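PDB 5IG2: short-chain dehydrogenase/reductase SDR from Burkholderia phymatum, which binds NAD and, like other members of its family, probably oxidises or reduces substrates at a CH-OH group with that cofactor. Local coordinates for residues A99-G104 against A204-V209; A116-V121 against N165-A170. All blocks are in the same frame, centred on the assembly; numbering follows the deposited sequence.

Overall arrangement
Both contacts belong to the Rossmann fold of a short-chain dehydrogenase/reductase and both touch NAD, but at different depths. Contact 1 joins two loops, the one following strand 94-97 and the one following strand 189-194, beside the cofactor; it is partly buried, apolar in the middle, with a water bridge at one end, while Arg208 of the second loop reaches past it to a phosphate oxygen of NAD. Contact 2 is fully buried and joins two helices, 112-140 and 162-185, through a phenylalanine ring, close to a second subunit. The two meet at Trp117, whose indole packs on Val101, Gly102, Ala206 and Glu207, tying the loops of contact 1 to helix 112-140 of contact 2.

Contact 1: A99-G104 against A204-V209. With NAD (nicotinamide-adenine-dinucleotide), chain F.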
ATOM      1  N   ALA B  99     -27.636  27.839 -34.959  1.00 12.59           N
ATOM      2  CA  ALA B  99     -27.025  28.920 -34.189  1.00 12.00           C
ATOM      3  C   ALA B  99     -28.094  29.771 -33.522  1.00 11.88           C
ATOM      4  O   ALA B  99     -29.160  30.026 -34.092  1.00 13.45           O
ATOM      5  CB  ALA B  99     -26.150  29.804 -35.086  1.00 11.94           C
ATOM      6  N   GLY B 100     -27.806  30.203 -32.297  1.00 11.47           N
ATOM      7  CA  GLY B 100     -28.736  31.054 -31.582  1.00  8.49           C
ATOM      8  C   GLY B 100     -28.053  31.724 -30.417  1.00 13.56           C
ATOM      9  O   GLY B 100     -27.003  31.275 -29.943  1.00 14.50           O
ATOM     10  N   VAL B 101     -28.648  32.835 -29.976  1.00 12.65           N
ATOM     11  CA  VAL B 101     -28.180  33.600 -28.829  1.00 13.06           C
ATOM     12  C   VAL B 101     -29.397  33.978 -27.993  1.00 13.72           C
ATOM     13  O   VAL B 101     -30.542  33.703 -28.366  1.00 14.37           O
ATOM     14  CB  VAL B 101     -27.384  34.864 -29.240  1.00 11.62           C
ATOM     15  CG1 VAL B 101     -26.152  34.499 -30.033  1.00 11.40           C
ATOM     16  CG2 VAL B 101     -28.270  35.832 -30.044  1.00 12.17           C
ATOM     17  N   GLY B 102     -29.151  34.633 -26.867  1.00 14.37           N
ATOM     18  CA  GLY B 102     -30.247  35.058 -26.015  1.00 16.15           C
ATOM     19  C   GLY B 102     -29.874  36.242 -25.154  1.00 18.30           C
ATOM     20  O   GLY B 102     -28.697  36.577 -24.987  1.00 19.84           O
ATOM     21  N   ALA B 103     -30.907  36.875 -24.609  1.00 17.79           N
ATOM     22  CA  ALA B 103     -30.777  37.932 -23.620  1.00 17.24           C
ATOM     23  C   ALA B 103     -32.040  37.917 -22.780  1.00 17.95           C
ATOM     24  O   ALA B 103     -33.098  37.498 -23.249  1.00 23.28           O
ATOM     25  CB  ALA B 103     -30.579  39.302 -24.275  1.00 20.02           C
ATOM     26  N   GLY B 104     -31.934  38.371 -21.536  1.00 16.76           N
ATOM     27  CA  GLY B 104     -33.061  38.323 -20.626  1.00 16.48           C
ATOM     28  C   GLY B 104     -33.235  39.626 -19.867  1.00 17.35           C
ATOM     29  O   GLY B 104     -32.488  40.588 -20.064  1.00 17.50           O
ATOM     30  N   ALA B 204     -26.160  29.992 -22.308  1.00 13.85           N
ATOM     31  CA  ALA B 204     -26.229  31.031 -21.283  1.00 15.11           C
ATOM     32  C   ALA B 204     -25.037  31.967 -21.326  1.00 17.95           C
ATOM     33  O   ALA B 204     -25.065  33.015 -20.678  1.00 22.89           O
ATOM     34  CB  ALA B 204     -26.343  30.424 -19.885  1.00 16.61           C
ATOM     35  N   ASP B 205     -24.003  31.621 -22.085  1.00 16.23           N
ATOM     36  CA  ASP B 205     -22.831  32.461 -22.263  1.00 20.57           C
ATOM     37  C   ASP B 205     -22.809  33.135 -23.626  1.00 17.31           C
ATOM     38  O   ASP B 205     -21.734  33.479 -24.121  1.00 19.82           O
ATOM     39  CB  ASP B 205     -21.561  31.639 -22.075  1.00 27.92           C
ATOM     40  CG  ASP B 205     -20.658  32.229 -21.048  1.00 48.83           C
ATOM     41  OD1 ASP B 205     -20.943  32.005 -19.849  1.00 60.15           O
ATOM     42  OD2 ASP B 205     -19.687  32.927 -21.432  1.00 51.27           O
ATOM     43  N   ALA B 206     -23.982  33.346 -24.234  1.00 15.27           N
ATOM     44  CA  ALA B 206     -24.047  33.867 -25.600  1.00 15.79           C
ATOM     45  C   ALA B 206     -23.363  35.228 -25.741  1.00 15.36           C
ATOM     46  O   ALA B 206     -22.925  35.586 -26.841  1.00 17.47           O
ATOM     47  CB  ALA B 206     -25.508  33.949 -26.067  1.00 11.88           C
ATOM     48  N   GLU B 207     -23.255  35.996 -24.652  1.00 17.33           N
ATOM     49  CA  GLU B 207     -22.623  37.310 -24.739  1.00 18.64           C
ATOM     50  C   GLU B 207     -21.217  37.229 -25.303  1.00 19.08           C
ATOM     51  O   GLU B 207     -20.727  38.226 -25.848  1.00 20.32           O
ATOM     52  CB  GLU B 207     -22.570  37.989 -23.370  1.00 19.96           C
ATOM     53  CG  GLU B 207     -23.912  38.522 -22.871  1.00 27.27           C
ATOM     54  CD  GLU B 207     -24.412  39.744 -23.648  1.00 29.09           C
ATOM     55  OE1 GLU B 207     -23.586  40.426 -24.301  1.00 29.43           O
ATOM     56  OE2 GLU B 207     -25.636  40.016 -23.601  1.00 28.15           O
ATOM     57  N   ARG B 208     -20.571  36.058 -25.202  1.00 18.74           N
ATOM     58  CA  ARG B 208     -19.206  35.907 -25.700  1.00 19.16           C
ATOM     59  C   ARG B 208     -19.125  36.133 -27.204  1.00 17.77           C
ATOM     60  O   ARG B 208     -18.056  36.497 -27.708  1.00 18.13           O
ATOM     61  CB  ARG B 208     -18.638  34.523 -25.332  1.00 20.46           C
ATOM     62  CG  ARG B 208     -19.133  33.352 -26.200  1.00 24.13           C
ATOM     63  CD  ARG B 208     -18.842  31.961 -25.557  1.00 24.82           C
ATOM     64  NE  ARG B 208     -19.360  30.831 -26.344  1.00 27.82           N
ATOM     65  CZ  ARG B 208     -20.616  30.368 -26.282  1.00 35.82           C
ATOM     66  NH1 ARG B 208     -21.513  30.934 -25.477  1.00 36.21           N
ATOM     67  NH2 ARG B 208     -20.994  29.336 -27.034  1.00 29.97           N
ATOM     68  N   VAL B 209     -20.226  35.928 -27.942  1.00 17.78           N
ATOM     69  CA  VAL B 209     -20.223  36.140 -29.387  1.00 21.52           C
ATOM     70  C   VAL B 209     -21.147  37.286 -29.803  1.00 20.82           C
ATOM     71  O   VAL B 209     -21.545  37.360 -30.964  1.00 19.91           O
ATOM     72  CB  VAL B 209     -20.569  34.851 -30.161  1.00 20.11           C
ATOM     73  CG1 VAL B 209     -19.456  33.816 -30.026  1.00 19.31           C
ATOM     74  CG2 VAL B 209     -21.923  34.289 -29.724  1.00 19.94           C
TER
HETATM   75  PA  NAD F 301     -24.235  27.058 -27.664  1.00 13.13           P
HETATM   76  O1A NAD F 301     -23.801  28.380 -27.163  1.00 13.39           O
HETATM   77  O2A NAD F 301     -23.499  25.879 -27.009  1.00 12.48           O
HETATM   78  O5B NAD F 301     -24.129  26.910 -29.246  1.00 14.29           O
HETATM   79  C5B NAD F 301     -24.633  27.937 -30.120  1.00 11.74           C
HETATM   80  C4B NAD F 301     -23.523  28.288 -31.072  1.00  8.74           C
HETATM   81  O4B NAD F 301     -23.989  29.294 -31.998  1.00 14.11           O
HETATM   82  C3B NAD F 301     -22.242  28.842 -30.424  1.00 13.20           C
HETATM   83  O3B NAD F 301     -21.100  28.078 -30.793  1.00 12.03           O
HETATM   84  C2B NAD F 301     -22.145  30.273 -30.978  1.00 14.67           C
HETATM   85  O2B NAD F 301     -20.801  30.679 -31.208  1.00 14.54           O
HETATM   86  C1B NAD F 301     -22.894  30.132 -32.295  1.00 12.91           C
HETATM   87  N9A NAD F 301     -23.391  31.388 -32.841  1.00 11.50           N
HETATM   88  C8A NAD F 301     -23.947  32.435 -32.154  1.00 12.09           C
HETATM   89  N7A NAD F 301     -24.194  33.489 -32.894  1.00 14.41           N
HETATM   90  C5A NAD F 301     -23.778  33.106 -34.160  1.00 12.36           C
HETATM   91  C6A NAD F 301     -23.760  33.779 -35.396  1.00 14.18           C
HETATM   92  N6A NAD F 301     -24.103  35.061 -35.547  1.00 15.25           N
HETATM   93  N1A NAD F 301     -23.320  33.097 -36.476  1.00 13.34           N
HETATM   94  C2A NAD F 301     -22.909  31.833 -36.315  1.00 13.72           C
HETATM   95  N3A NAD F 301     -22.853  31.102 -35.195  1.00 13.17           N
HETATM   96  C4A NAD F 301     -23.299  31.805 -34.146  1.00 11.34           C
HETATM   97  O3  NAD F 301     -25.796  26.883 -27.422  1.00 12.47           O
HETATM   98  PN  NAD F 301     -26.836  25.771 -27.908  1.00 12.45           P
HETATM   99  O1N NAD F 301     -26.111  24.617 -28.498  1.00 10.03           O
HETATM  100  O2N NAD F 301     -27.763  25.537 -26.778  1.00 12.27           O
HETATM  101  O5D NAD F 301     -27.590  26.601 -29.038  1.00 11.30           O
HETATM  102  C5D NAD F 301     -28.091  25.964 -30.233  1.00  8.90           C
HETATM  103  C4D NAD F 301     -29.539  26.355 -30.401  1.00 11.13           C
HETATM  104  O4D NAD F 301     -30.360  25.685 -29.414  1.00 12.40           O
HETATM  105  C3D NAD F 301     -29.841  27.852 -30.264  1.00 11.50           C
HETATM  106  O3D NAD F 301     -30.734  28.254 -31.297  1.00 12.02           O
HETATM  107  C2D NAD F 301     -30.548  27.936 -28.910  1.00 10.87           C
HETATM  108  O2D NAD F 301     -31.420  29.058 -28.863  1.00 10.46           O
HETATM  109  C1D NAD F 301     -31.294  26.610 -28.934  1.00 11.72           C
HETATM  110  N1N NAD F 301     -31.841  26.096 -27.588  1.00 13.12           N
HETATM  111  C2N NAD F 301     -30.976  25.848 -26.588  1.00 11.09           C
HETATM  112  C3N NAD F 301     -31.435  25.347 -25.383  1.00 10.77           C
HETATM  113  C7N NAD F 301     -30.526  24.900 -24.281  1.00 11.17           C
HETATM  114  O7N NAD F 301     -30.980  24.781 -23.132  1.00 11.71           O
HETATM  115  N7N NAD F 301     -29.239  24.759 -24.553  1.00 12.35           N
HETATM  116  C4N NAD F 301     -32.795  25.099 -25.241  1.00 12.65           C
HETATM  117  C5N NAD F 301     -33.659  25.347 -26.294  1.00 15.31           C
HETATM  118  C6N NAD F 301     -33.162  25.856 -27.467  1.00 14.82           C
HETATM  119  O   HOH W   1     -26.991  37.086 -23.210  1.00 47.76           O
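Val101 and Ala206 form the tight centre of this contact, where the loop after strand 94-97 meets a 3-10 turn in the loop after strand 189-194. The Ala206 methyl points at the opposite loop and touches Val101 CB and Gly102 N, each 3.8 Å from Ala206 CB. The Gly102 amide is buried here without a hydrogen-bonding partner. Val101 places CG1 anti to its carbonyl carbon (chi1 -61°), and this branch reaches both Val209 CG2 and the adenine edge of NAD, with CG1 3.6 Å from N7A. Val209 CG2 stands above one face of the base, 3.7 Å from C8A, and Ala99 CB lies over the opposite face. Trp117 of helix 112-140 packs on Val101 and Ala206.

Beyond Gly102 the contact loosens. The side chain of Glu207 starts away from the other loop and bends back; a water joins it to that loop, donating to Gly102 O and, at a long 3.3 Å, to Glu207 OE2. Glu207 also pairs with Arg210.

Arg208 does not touch the other loop; its NH2 donates to NAD O1A over 3.0 Å, nearly straight at 171°. NH1 steadies the guanidinium through a weak bond to Asp205 O (149°) and another to Gly202 O. Apolar groups thus enclose the adenine on both faces and one edge, while the arginine probably offsets part of the diphosphate's negative charge.

Contact 2: A116-V121 against N165-A170; sequences AWVFGV and NASKHA. With NAD (nicotinamide-adenine-dinucleotide), chain F.
A buried helix-helix contact, set between Val118 and Phe119 on one side and Ala166 and Ser167 on the other, joins helices 112-140 and 162-185 of the Rossmann fold beside the NAD site. Helix 162-185 carries Tyr164 and Lys168 in the Tyr-x-x-x-Lys spacing of short-chain dehydrogenases, and Tyr164 OH is also hydrogen-bonded to NAD. Segments 116-121 and 165-170 run nearly parallel, at 20°, with axes 9.6 Å apart, as expected of helices that each follow a strand of the same parallel sheet. The CA atoms of Phe119 and Ser167 are the nearest pair, 5.8 Å apart.

The Phe119 ring does most of the bridging. Its chi1 of -91° carries the ring across to helix 162-185, where it lies flat under Ser167: CB sits over the ring centre in a CH-pi contact, 4.1 Å from the centroid. Ala166 meets the same ring differently, its methyl lying at the edge in the ring plane, with CB 3.7 Å from Phe119 CZ. Phe119 also packs on Phe119 of the second subunit, while Ala166 touches Leu174 of that subunit, so the helix pair adjoins the subunit interface.

The Ser167 hydroxyl looks elsewhere for its bonds: OG is hydrogen-bonded to Tyr164 O, one turn earlier, and to Asn122 ND2. With CG1 anti to the backbone N (chi1 180°), Val118 turns that methyl toward the serine, in van der Waals contact with OG at 3.7 Å.

Next to Ser167, Lys168 bends at chi2 toward the cofactor. Val121 of the other helix likewise faces NAD, packing on the adenine. Thr149 O accepts a further bond from Lys168, and on the nicotinamide ribose Lys168 NZ donates to both hydroxyls, 2.9 Å to NAD O3D and 3.0 Å to NAD O2D.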
ATOM      1  N   ALA B 116     -31.893  43.730 -31.923  1.00 15.74           N
ATOM      2  CA  ALA B 116     -31.211  43.507 -33.196  1.00 14.84           C
ATOM      3  C   ALA B 116     -30.300  42.284 -33.140  1.00 14.71           C
ATOM      4  O   ALA B 116     -30.195  41.529 -34.116  1.00 17.14           O
ATOM      5  CB  ALA B 116     -30.407  44.749 -33.578  1.00 12.82           C
ATOM      6  N   TRP B 117     -29.609  42.087 -32.018  1.00 13.91           N
ATOM      7  CA  TRP B 117     -28.687  40.965 -31.901  1.00 14.57           C
ATOM      8  C   TRP B 117     -29.437  39.638 -31.931  1.00 16.49           C
ATOM      9  O   TRP B 117     -29.157  38.766 -32.764  1.00 13.64           O
ATOM     10  CB  TRP B 117     -27.879  41.092 -30.611  1.00 14.49           C
ATOM     11  CG  TRP B 117     -26.934  39.936 -30.349  1.00 14.96           C
ATOM     12  CD1 TRP B 117     -26.150  39.289 -31.262  1.00 16.05           C
ATOM     13  CD2 TRP B 117     -26.692  39.298 -29.085  1.00 15.32           C
ATOM     14  NE1 TRP B 117     -25.422  38.296 -30.639  1.00 17.74           N
ATOM     15  CE2 TRP B 117     -25.740  38.279 -29.305  1.00 19.06           C
ATOM     16  CE3 TRP B 117     -27.186  39.493 -27.788  1.00 17.75           C
ATOM     17  CZ2 TRP B 117     -25.264  37.457 -28.271  1.00 18.24           C
ATOM     18  CZ3 TRP B 117     -26.721  38.667 -26.758  1.00 16.46           C
ATOM     19  CH2 TRP B 117     -25.767  37.662 -27.009  1.00 15.18           C
ATOM     20  N   VAL B 118     -30.408  39.476 -31.027  1.00 12.83           N
ATOM     21  CA  VAL B 118     -31.112  38.201 -30.903  1.00 13.61           C
ATOM     22  C   VAL B 118     -31.890  37.896 -32.172  1.00 14.62           C
ATOM     23  O   VAL B 118     -31.880  36.762 -32.664  1.00 15.34           O
ATOM     24  CB  VAL B 118     -32.037  38.210 -29.671  1.00 12.94           C
ATOM     25  CG1 VAL B 118     -32.780  36.875 -29.543  1.00  8.05           C
ATOM     26  CG2 VAL B 118     -31.239  38.514 -28.413  1.00 15.23           C
ATOM     27  N   PHE B 119     -32.577  38.894 -32.723  1.00 11.99           N
ATOM     28  CA  PHE B 119     -33.365  38.607 -33.913  1.00 14.30           C
ATOM     29  C   PHE B 119     -32.477  38.396 -35.130  1.00 15.37           C
ATOM     30  O   PHE B 119     -32.826  37.612 -36.023  1.00 14.42           O
ATOM     31  CB  PHE B 119     -34.398  39.712 -34.145  1.00 14.96           C
ATOM     32  CG  PHE B 119     -35.717  39.423 -33.473  1.00 14.67           C
ATOM     33  CD1 PHE B 119     -35.848  39.550 -32.100  1.00 11.52           C
ATOM     34  CD2 PHE B 119     -36.804  38.968 -34.206  1.00 15.11           C
ATOM     35  CE1 PHE B 119     -37.053  39.256 -31.463  1.00 12.92           C
ATOM     36  CE2 PHE B 119     -38.011  38.676 -33.585  1.00 14.81           C
ATOM     37  CZ  PHE B 119     -38.137  38.822 -32.210  1.00 14.95           C
ATOM     38  N   GLY B 120     -31.314  39.049 -35.166  1.00 15.41           N
ATOM     39  CA  GLY B 120     -30.403  38.846 -36.279  1.00 13.62           C
ATOM     40  C   GLY B 120     -29.894  37.419 -36.357  1.00 15.65           C
ATOM     41  O   GLY B 120     -29.798  36.841 -37.442  1.00 16.62           O
ATOM     42  N   VAL B 121     -29.566  36.827 -35.211  1.00 13.31           N
ATOM     43  CA  VAL B 121     -29.098  35.444 -35.227  1.00 12.09           C
ATOM     44  C   VAL B 121     -30.272  34.482 -35.295  1.00 12.30           C
ATOM     45  O   VAL B 121     -30.326  33.606 -36.169  1.00 12.70           O
ATOM     46  CB  VAL B 121     -28.218  35.148 -33.998  1.00 12.58           C
ATOM     47  CG1 VAL B 121     -27.672  33.711 -34.082  1.00 10.78           C
ATOM     48  CG2 VAL B 121     -27.095  36.195 -33.867  1.00 10.10           C
ATOM     49  N   ASN B 165     -37.962  34.643 -26.371  1.00  9.91           N
ATOM     50  CA  ASN B 165     -39.254  34.011 -26.640  1.00 10.48           C
ATOM     51  C   ASN B 165     -39.782  34.422 -28.001  1.00  9.99           C
ATOM     52  O   ASN B 165     -40.154  33.576 -28.818  1.00  9.06           O
ATOM     53  CB  ASN B 165     -40.282  34.388 -25.566  1.00  9.40           C
ATOM     54  CG  ASN B 165     -39.888  33.924 -24.172  1.00 11.01           C
ATOM     55  OD1 ASN B 165     -39.029  33.054 -24.008  1.00 11.86           O
ATOM     56  ND2 ASN B 165     -40.540  34.504 -23.148  1.00 12.41           N
ATOM     57  N   ALA B 166     -39.820  35.735 -28.252  1.00 12.07           N
ATOM     58  CA  ALA B 166     -40.391  36.250 -29.492  1.00 12.43           C
ATOM     59  C   ALA B 166     -39.651  35.697 -30.699  1.00 14.34           C
ATOM     60  O   ALA B 166     -40.275  35.277 -31.686  1.00  9.00           O
ATOM     61  CB  ALA B 166     -40.364  37.781 -29.485  1.00  8.01           C
ATOM     62  N   SER B 167     -38.319  35.648 -30.624  1.00 10.42           N
ATOM     63  CA  SER B 167     -37.548  35.135 -31.753  1.00 10.24           C
ATOM     64  C   SER B 167     -37.851  33.659 -31.991  1.00 10.05           C
ATOM     65  O   SER B 167     -37.933  33.209 -33.140  1.00 11.83           O
ATOM     66  CB  SER B 167     -36.044  35.369 -31.530  1.00 11.61           C
ATOM     67  OG  SER B 167     -35.507  34.550 -30.501  1.00 11.23           O
ATOM     68  N   LYS B 168     -38.056  32.898 -30.920  1.00  7.44           N
ATOM     69  CA  LYS B 168     -38.310  31.476 -31.075  1.00  8.18           C
ATOM     70  C   LYS B 168     -39.742  31.191 -31.525  1.00 10.41           C
ATOM     71  O   LYS B 168     -39.973  30.224 -32.256  1.00 10.84           O
ATOM     72  CB  LYS B 168     -37.978  30.750 -29.766  1.00 11.00           C
ATOM     73  CG  LYS B 168     -36.484  30.817 -29.399  1.00  8.72           C
ATOM     74  CD  LYS B 168     -35.618  30.249 -30.525  1.00  8.14           C
ATOM     75  CE  LYS B 168     -34.168  30.060 -30.083  1.00 11.41           C
ATOM     76  NZ  LYS B 168     -33.363  29.347 -31.127  1.00  9.06           N
ATOM     77  N   HIS B 169     -40.717  32.007 -31.118  1.00 11.29           N
ATOM     78  CA  HIS B 169     -42.049  31.854 -31.697  1.00 12.47           C
ATOM     79  C   HIS B 169     -42.030  32.178 -33.185  1.00 12.35           C
ATOM     80  O   HIS B 169     -42.765  31.563 -33.970  1.00 12.22           O
ATOM     81  CB  HIS B 169     -43.064  32.747 -30.970  1.00 11.95           C
ATOM     82  CG  HIS B 169     -43.487  32.218 -29.632  1.00 10.80           C
ATOM     83  ND1 HIS B 169     -44.757  31.736 -29.389  1.00 11.75           N
ATOM     84  CD2 HIS B 169     -42.805  32.077 -28.470  1.00  8.63           C
ATOM     85  CE1 HIS B 169     -44.844  31.339 -28.131  1.00 10.20           C
ATOM     86  NE2 HIS B 169     -43.673  31.533 -27.552  1.00 12.11           N
ATOM     87  N   ALA B 170     -41.192  33.137 -33.588  1.00 11.77           N
ATOM     88  CA  ALA B 170     -41.023  33.419 -35.011  1.00 12.75           C
ATOM     89  C   ALA B 170     -40.466  32.199 -35.750  1.00 13.63           C
ATOM     90  O   ALA B 170     -40.958  31.845 -36.832  1.00 11.47           O
ATOM     91  CB  ALA B 170     -40.120  34.643 -35.187  1.00  9.15           C
TER
HETATM   92  PA  NAD F 301     -24.235  27.058 -27.664  1.00 13.13           P
HETATM   93  O1A NAD F 301     -23.801  28.380 -27.163  1.00 13.39           O
HETATM   94  O2A NAD F 301     -23.499  25.879 -27.009  1.00 12.48           O
HETATM   95  O5B NAD F 301     -24.129  26.910 -29.246  1.00 14.29           O
HETATM   96  C5B NAD F 301     -24.633  27.937 -30.120  1.00 11.74           C
HETATM   97  C4B NAD F 301     -23.523  28.288 -31.072  1.00  8.74           C
HETATM   98  O4B NAD F 301     -23.989  29.294 -31.998  1.00 14.11           O
HETATM   99  C3B NAD F 301     -22.242  28.842 -30.424  1.00 13.20           C
HETATM  100  O3B NAD F 301     -21.100  28.078 -30.793  1.00 12.03           O
HETATM  101  C2B NAD F 301     -22.145  30.273 -30.978  1.00 14.67           C
HETATM  102  O2B NAD F 301     -20.801  30.679 -31.208  1.00 14.54           O
HETATM  103  C1B NAD F 301     -22.894  30.132 -32.295  1.00 12.91           C
HETATM  104  N9A NAD F 301     -23.391  31.388 -32.841  1.00 11.50           N
HETATM  105  C8A NAD F 301     -23.947  32.435 -32.154  1.00 12.09           C
HETATM  106  N7A NAD F 301     -24.194  33.489 -32.894  1.00 14.41           N
HETATM  107  C5A NAD F 301     -23.778  33.106 -34.160  1.00 12.36           C
HETATM  108  C6A NAD F 301     -23.760  33.779 -35.396  1.00 14.18           C
HETATM  109  N6A NAD F 301     -24.103  35.061 -35.547  1.00 15.25           N
HETATM  110  N1A NAD F 301     -23.320  33.097 -36.476  1.00 13.34           N
HETATM  111  C2A NAD F 301     -22.909  31.833 -36.315  1.00 13.72           C
HETATM  112  N3A NAD F 301     -22.853  31.102 -35.195  1.00 13.17           N
HETATM  113  C4A NAD F 301     -23.299  31.805 -34.146  1.00 11.34           C
HETATM  114  O3  NAD F 301     -25.796  26.883 -27.422  1.00 12.47           O
HETATM  115  PN  NAD F 301     -26.836  25.771 -27.908  1.00 12.45           P
HETATM  116  O1N NAD F 301     -26.111  24.617 -28.498  1.00 10.03           O
HETATM  117  O2N NAD F 301     -27.763  25.537 -26.778  1.00 12.27           O
HETATM  118  O5D NAD F 301     -27.590  26.601 -29.038  1.00 11.30           O
HETATM  119  C5D NAD F 301     -28.091  25.964 -30.233  1.00  8.90           C
HETATM  120  C4D NAD F 301     -29.539  26.355 -30.401  1.00 11.13           C
HETATM  121  O4D NAD F 301     -30.360  25.685 -29.414  1.00 12.40           O
HETATM  122  C3D NAD F 301     -29.841  27.852 -30.264  1.00 11.50           C
HETATM  123  O3D NAD F 301     -30.734  28.254 -31.297  1.00 12.02           O
HETATM  124  C2D NAD F 301     -30.548  27.936 -28.910  1.00 10.87           C
HETATM  125  O2D NAD F 301     -31.420  29.058 -28.863  1.00 10.46           O
HETATM  126  C1D NAD F 301     -31.294  26.610 -28.934  1.00 11.72           C
HETATM  127  N1N NAD F 301     -31.841  26.096 -27.588  1.00 13.12           N
HETATM  128  C2N NAD F 301     -30.976  25.848 -26.588  1.00 11.09           C
HETATM  129  C3N NAD F 301     -31.435  25.347 -25.383  1.00 10.77           C
HETATM  130  C7N NAD F 301     -30.526  24.900 -24.281  1.00 11.17           C
HETATM  131  O7N NAD F 301     -30.980  24.781 -23.132  1.00 11.71           O
HETATM  132  N7N NAD F 301     -29.239  24.759 -24.553  1.00 12.35           N
HETATM  133  C4N NAD F 301     -32.795  25.099 -25.241  1.00 12.65           C
HETATM  134  C5N NAD F 301     -33.659  25.347 -26.294  1.00 15.31           C
HETATM  135  C6N NAD F 301     -33.162  25.856 -27.467  1.00 14.82           C